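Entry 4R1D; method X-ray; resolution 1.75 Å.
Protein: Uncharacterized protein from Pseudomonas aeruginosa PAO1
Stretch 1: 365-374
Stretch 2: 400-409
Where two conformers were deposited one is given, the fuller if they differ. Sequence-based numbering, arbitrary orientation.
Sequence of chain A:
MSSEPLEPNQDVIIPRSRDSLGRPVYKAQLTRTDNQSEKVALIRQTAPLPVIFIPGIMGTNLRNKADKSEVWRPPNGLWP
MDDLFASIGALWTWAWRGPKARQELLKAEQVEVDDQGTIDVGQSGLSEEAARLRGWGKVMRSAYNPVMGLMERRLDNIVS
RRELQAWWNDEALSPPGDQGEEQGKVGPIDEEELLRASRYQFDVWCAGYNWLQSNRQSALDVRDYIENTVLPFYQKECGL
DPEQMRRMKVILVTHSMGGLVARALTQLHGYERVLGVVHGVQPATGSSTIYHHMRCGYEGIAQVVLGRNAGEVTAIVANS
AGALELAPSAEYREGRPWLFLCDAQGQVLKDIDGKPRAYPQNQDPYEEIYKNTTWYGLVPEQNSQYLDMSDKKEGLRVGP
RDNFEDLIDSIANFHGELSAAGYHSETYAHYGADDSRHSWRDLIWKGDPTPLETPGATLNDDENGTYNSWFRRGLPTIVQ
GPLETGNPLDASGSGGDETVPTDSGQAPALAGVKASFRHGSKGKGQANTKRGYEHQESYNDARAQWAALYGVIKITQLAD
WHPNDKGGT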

# COMPACT_ATOMS: atom_id res chain seq x y z
N PRO A 365 19.72 -0.23 13.92
CA PRO A 365 18.51 0.58 14.06
C PRO A 365 17.33 -0.27 14.49
O PRO A 365 16.42 0.24 15.14
N TYR A 366 17.36 -1.56 14.15
CA TYR A 366 16.25 -2.44 14.49
C TYR A 366 16.04 -2.54 16.00
O TYR A 366 14.91 -2.38 16.48
N GLU A 367 17.12 -2.77 16.74
CA GLU A 367 17.01 -2.89 18.20
C GLU A 367 17.09 -1.53 18.89
O GLU A 367 16.40 -1.27 19.87
N GLU A 368 17.95 -0.66 18.37
CA GLU A 368 18.19 0.64 19.00
C GLU A 368 17.04 1.63 18.86
O GLU A 368 16.81 2.46 19.73
N ILE A 369 16.30 1.53 17.76
CA ILE A 369 15.25 2.51 17.47
C ILE A 369 13.90 1.84 17.23
O ILE A 369 12.93 2.14 17.92
N TYR A 370 13.84 0.92 16.27
CA TYR A 370 12.53 0.42 15.81
C TYR A 370 11.75 -0.37 16.86
O TYR A 370 10.54 -0.21 16.96
N LYS A 371 12.43 -1.22 17.63
CA LYS A 371 11.79 -1.98 18.70
C LYS A 371 11.89 -1.29 20.06
O LYS A 371 11.24 -1.71 21.02
N ASN A 372 12.69 -0.24 20.15
CA ASN A 372 12.82 0.52 21.39
C ASN A 372 11.48 1.15 21.81
O ASN A 372 10.84 1.83 21.01
N THR A 373 11.06 0.91 23.05
CA THR A 373 9.77 1.40 23.51
C THR A 373 9.85 2.67 24.36
O THR A 373 8.82 3.12 24.87
N THR A 374 11.05 3.21 24.52
CA THR A 374 11.22 4.47 25.25
C THR A 374 10.70 5.63 24.40
O THR A 374 10.36 5.45 23.23
N PRO A 400 -0.06 -7.49 19.98
CA PRO A 400 0.28 -6.44 19.01
C PRO A 400 1.78 -6.20 18.92
O PRO A 400 2.31 -6.03 17.82
N ARG A 401 2.46 -6.20 20.06
CA ARG A 401 3.90 -5.96 20.09
C ARG A 401 4.65 -7.19 19.58
O ARG A 401 5.67 -7.06 18.91
N ASP A 402 4.13 -8.39 19.86
CA ASP A 402 4.71 -9.63 19.33
C ASP A 402 4.75 -9.54 17.82
O ASP A 402 5.76 -9.82 17.19
N ASN A 403 3.61 -9.18 17.24
CA ASN A 403 3.50 -9.07 15.78
C ASN A 403 4.47 -8.04 15.24
O ASN A 403 5.19 -8.29 14.27
N PHE A 404 4.47 -6.86 15.86
CA PHE A 404 5.34 -5.77 15.42
C PHE A 404 6.82 -6.14 15.49
O PHE A 404 7.56 -5.87 14.54
N GLU A 405 7.26 -6.75 16.59
CA GLU A 405 8.68 -7.09 16.70
C GLU A 405 9.10 -8.15 15.68
O GLU A 405 10.20 -8.09 15.11
N ASP A 406 8.22 -9.13 15.43
CA ASP A 406 8.51 -10.12 14.41
C ASP A 406 8.59 -9.46 13.03
O ASP A 406 9.41 -9.85 12.19
N LEU A 407 7.74 -8.46 12.79
CA LEU A 407 7.76 -7.76 11.50
C LEU A 407 9.07 -7.01 11.34
O LEU A 407 9.66 -7.00 10.27
N ILE A 408 9.54 -6.39 12.43
CA ILE A 408 10.83 -5.70 12.37
C ILE A 408 11.96 -6.69 12.07
O ILE A 408 12.86 -6.41 11.28
N ASP A 409 11.92 -7.87 12.68
CA ASP A 409 12.97 -8.86 12.43
C ASP A 409 12.93 -9.31 10.97
O ASP A 409 13.97 -9.51 10.33

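The helices of the two stretches run closer to antiparallel than parallel, with 141° between their N-to-C directions and axes 10.7 Å apart at closest approach. The pairing of CA atoms, Tyr 366 with Ile 408 and Lys 371 with Glu 405, locates the contact.

Ile 408 (m, m) points toward stretch 1 and forms the apolar centre. Its CG2 lies 3.9 Å from CB of Tyr 366 and its CD1 3.8 Å from CB of Tyr 370. Both tyrosines also point toward stretch 2 with chi1 m, but the end of Tyr 370 leads away; each OH is hydrogen-bonded elsewhere in the structure.

Lys 371 (m, t, m, t) starts sideways and extends across the gap. Its CD packs 3.7 Å from CB of Glu 405, while its NZ has three acceptors: OD1 of Asp 409 at 2.7 Å and OE2 of Glu 367 at 2.7 Å, both salt bridges, and water 3 at 2.8 Å from NZ. The ammonium thus sits between two carboxylates, offsetting the proximity of Glu 367 OE2 to Asp 409 OD1, 4.2 Å apart. Water 3 donates in turn to OE1 of Glu 405, 3.3 Å from its oxygen.

Arg 401 (t, p, p) also reaches inward from a sideways start. CG2 of Thr 373 (p) lies over one guanidinium face, 3.5 Å from NH1 of Arg 401. Arg 401 NH1 and Lys 371 O, 4.4 Å apart, are joined through water 2, whose oxygen accepts from Arg 401 NH1 at 2.8 Å and donates to Lys 371 O at 2.8 Å and Glu 405 OE2 at 2.9 Å. Water 1 accepts from Arg 401 NH1 at 3.2 Å and also lies within hydrogen-bonding distance of Tyr 370 O (2.7 Å) and Asn 372 O (2.8 Å). Phe 404 (t) brings its ring edge near Tyr 370 O, with CE2 3.3 Å from that oxygen.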

# COMPACT_ATOMS: atom_id res chain seq x y z
CB PRO A 365 18.28 1.15 12.65
CG PRO A 365 18.98 0.19 11.73
CD PRO A 365 20.18 -0.32 12.52
CB TYR A 366 16.43 -3.83 13.85
CG TYR A 366 16.79 -3.72 12.39
CD1 TYR A 366 15.83 -3.44 11.44
CD2 TYR A 366 18.11 -3.85 11.97
CE1 TYR A 366 16.17 -3.30 10.09
CE2 TYR A 366 18.46 -3.72 10.63
CZ TYR A 366 17.48 -3.45 9.71
OH TYR A 366 17.84 -3.33 8.39
CB GLU A 367 18.10 -3.81 18.75
CG GLU A 367 18.09 -5.22 18.18
CD GLU A 367 16.87 -6.02 18.60
OE1 GLU A 367 16.35 -5.79 19.71
OE2 GLU A 367 16.43 -6.88 17.81
CB GLU A 368 19.48 1.27 18.47
CG GLU A 368 20.71 0.44 18.73
CD GLU A 368 21.96 1.21 18.38
OE1 GLU A 368 22.10 2.34 18.89
OE2 GLU A 368 22.77 0.71 17.58
CB ILE A 369 15.63 3.35 16.24
CG1 ILE A 369 16.96 4.07 16.47
CG2 ILE A 369 14.55 4.37 15.94
CD1 ILE A 369 17.53 4.78 15.24
CB TYR A 370 12.65 -0.39 14.50
CG TYR A 370 13.42 0.33 13.42
CD1 TYR A 370 13.50 1.71 13.41
CD2 TYR A 370 14.07 -0.39 12.42
CE1 TYR A 370 14.23 2.38 12.43
CE2 TYR A 370 14.79 0.26 11.43
CZ TYR A 370 14.87 1.65 11.44
OH TYR A 370 15.59 2.30 10.47
CB LYS A 371 12.35 -3.41 18.76
CG LYS A 371 12.02 -4.24 17.53
CD LYS A 371 12.21 -5.74 17.76
CE LYS A 371 13.63 -6.16 17.45
NZ LYS A 371 13.84 -7.63 17.58
CB ASN A 372 13.88 1.60 21.22
CG ASN A 372 14.15 2.37 22.51
OD1 ASN A 372 13.34 3.19 22.93
ND2 ASN A 372 15.31 2.13 23.11
CB THR A 373 8.98 0.32 24.29
OG1 THR A 373 9.72 -0.08 25.45
CG2 THR A 373 8.72 -0.89 23.40
CB THR A 374 12.69 4.74 25.64
OG1 THR A 374 13.44 5.08 24.47
CG2 THR A 374 13.31 3.52 26.30
CB PRO A 400 -0.43 -5.20 19.57
CG PRO A 400 -1.61 -5.79 20.32
CD PRO A 400 -1.08 -7.04 20.95
CB ARG A 401 4.33 -5.54 21.50
CG ARG A 401 5.75 -5.00 21.66
CD ARG A 401 6.01 -3.70 20.89
NE ARG A 401 5.45 -2.47 21.46
CZ ARG A 401 5.92 -1.26 21.16
NH1 ARG A 401 6.97 -1.16 20.35
NH2 ARG A 401 5.38 -0.16 21.67
CB ASP A 402 3.86 -10.85 19.70
CG ASP A 402 4.08 -11.34 21.11
OD1 ASP A 402 5.10 -10.99 21.74
OD2 ASP A 402 3.21 -12.11 21.59
CB ASN A 403 2.08 -8.70 15.39
CG ASN A 403 1.80 -8.99 13.94
OD1 ASN A 403 1.68 -10.15 13.54
ND2 ASN A 403 1.71 -7.93 13.13
CB PHE A 404 5.05 -4.50 16.23
CG PHE A 404 5.99 -3.36 15.93
CD1 PHE A 404 5.98 -2.75 14.68
CD2 PHE A 404 6.89 -2.91 16.88
CE1 PHE A 404 6.85 -1.71 14.39
CE2 PHE A 404 7.76 -1.86 16.59
CZ PHE A 404 7.73 -1.26 15.35
CB GLU A 405 9.03 -7.51 18.14
CG GLU A 405 8.83 -6.36 19.11
CD GLU A 405 9.21 -6.71 20.53
OE1 GLU A 405 9.64 -7.85 20.78
OE2 GLU A 405 9.08 -5.84 21.41
CB ASP A 406 7.48 -11.25 14.42
CG ASP A 406 7.89 -12.41 15.32
OD1 ASP A 406 9.02 -12.36 15.83
OD2 ASP A 406 7.10 -13.38 15.49
CB LEU A 407 6.57 -6.80 11.33
CG LEU A 407 5.20 -7.36 10.94
CD1 LEU A 407 4.21 -6.22 10.71
CD2 LEU A 407 5.28 -8.22 9.69
CB ILE A 408 11.13 -4.91 13.68
CG1 ILE A 408 10.11 -3.79 13.89
CG2 ILE A 408 12.55 -4.31 13.65
CD1 ILE A 408 10.14 -2.72 12.80
CB ASP A 409 12.85 -10.03 13.42
CG ASP A 409 13.21 -9.63 14.85
OD1 ASP A 409 13.76 -8.53 15.02
OD2 ASP A 409 12.97 -10.41 15.79
O HOH W 1 9.12 0.82 19.01
O HOH W 2 8.94 -3.19 20.29
O HOH W 3 12.74 -8.54 19.95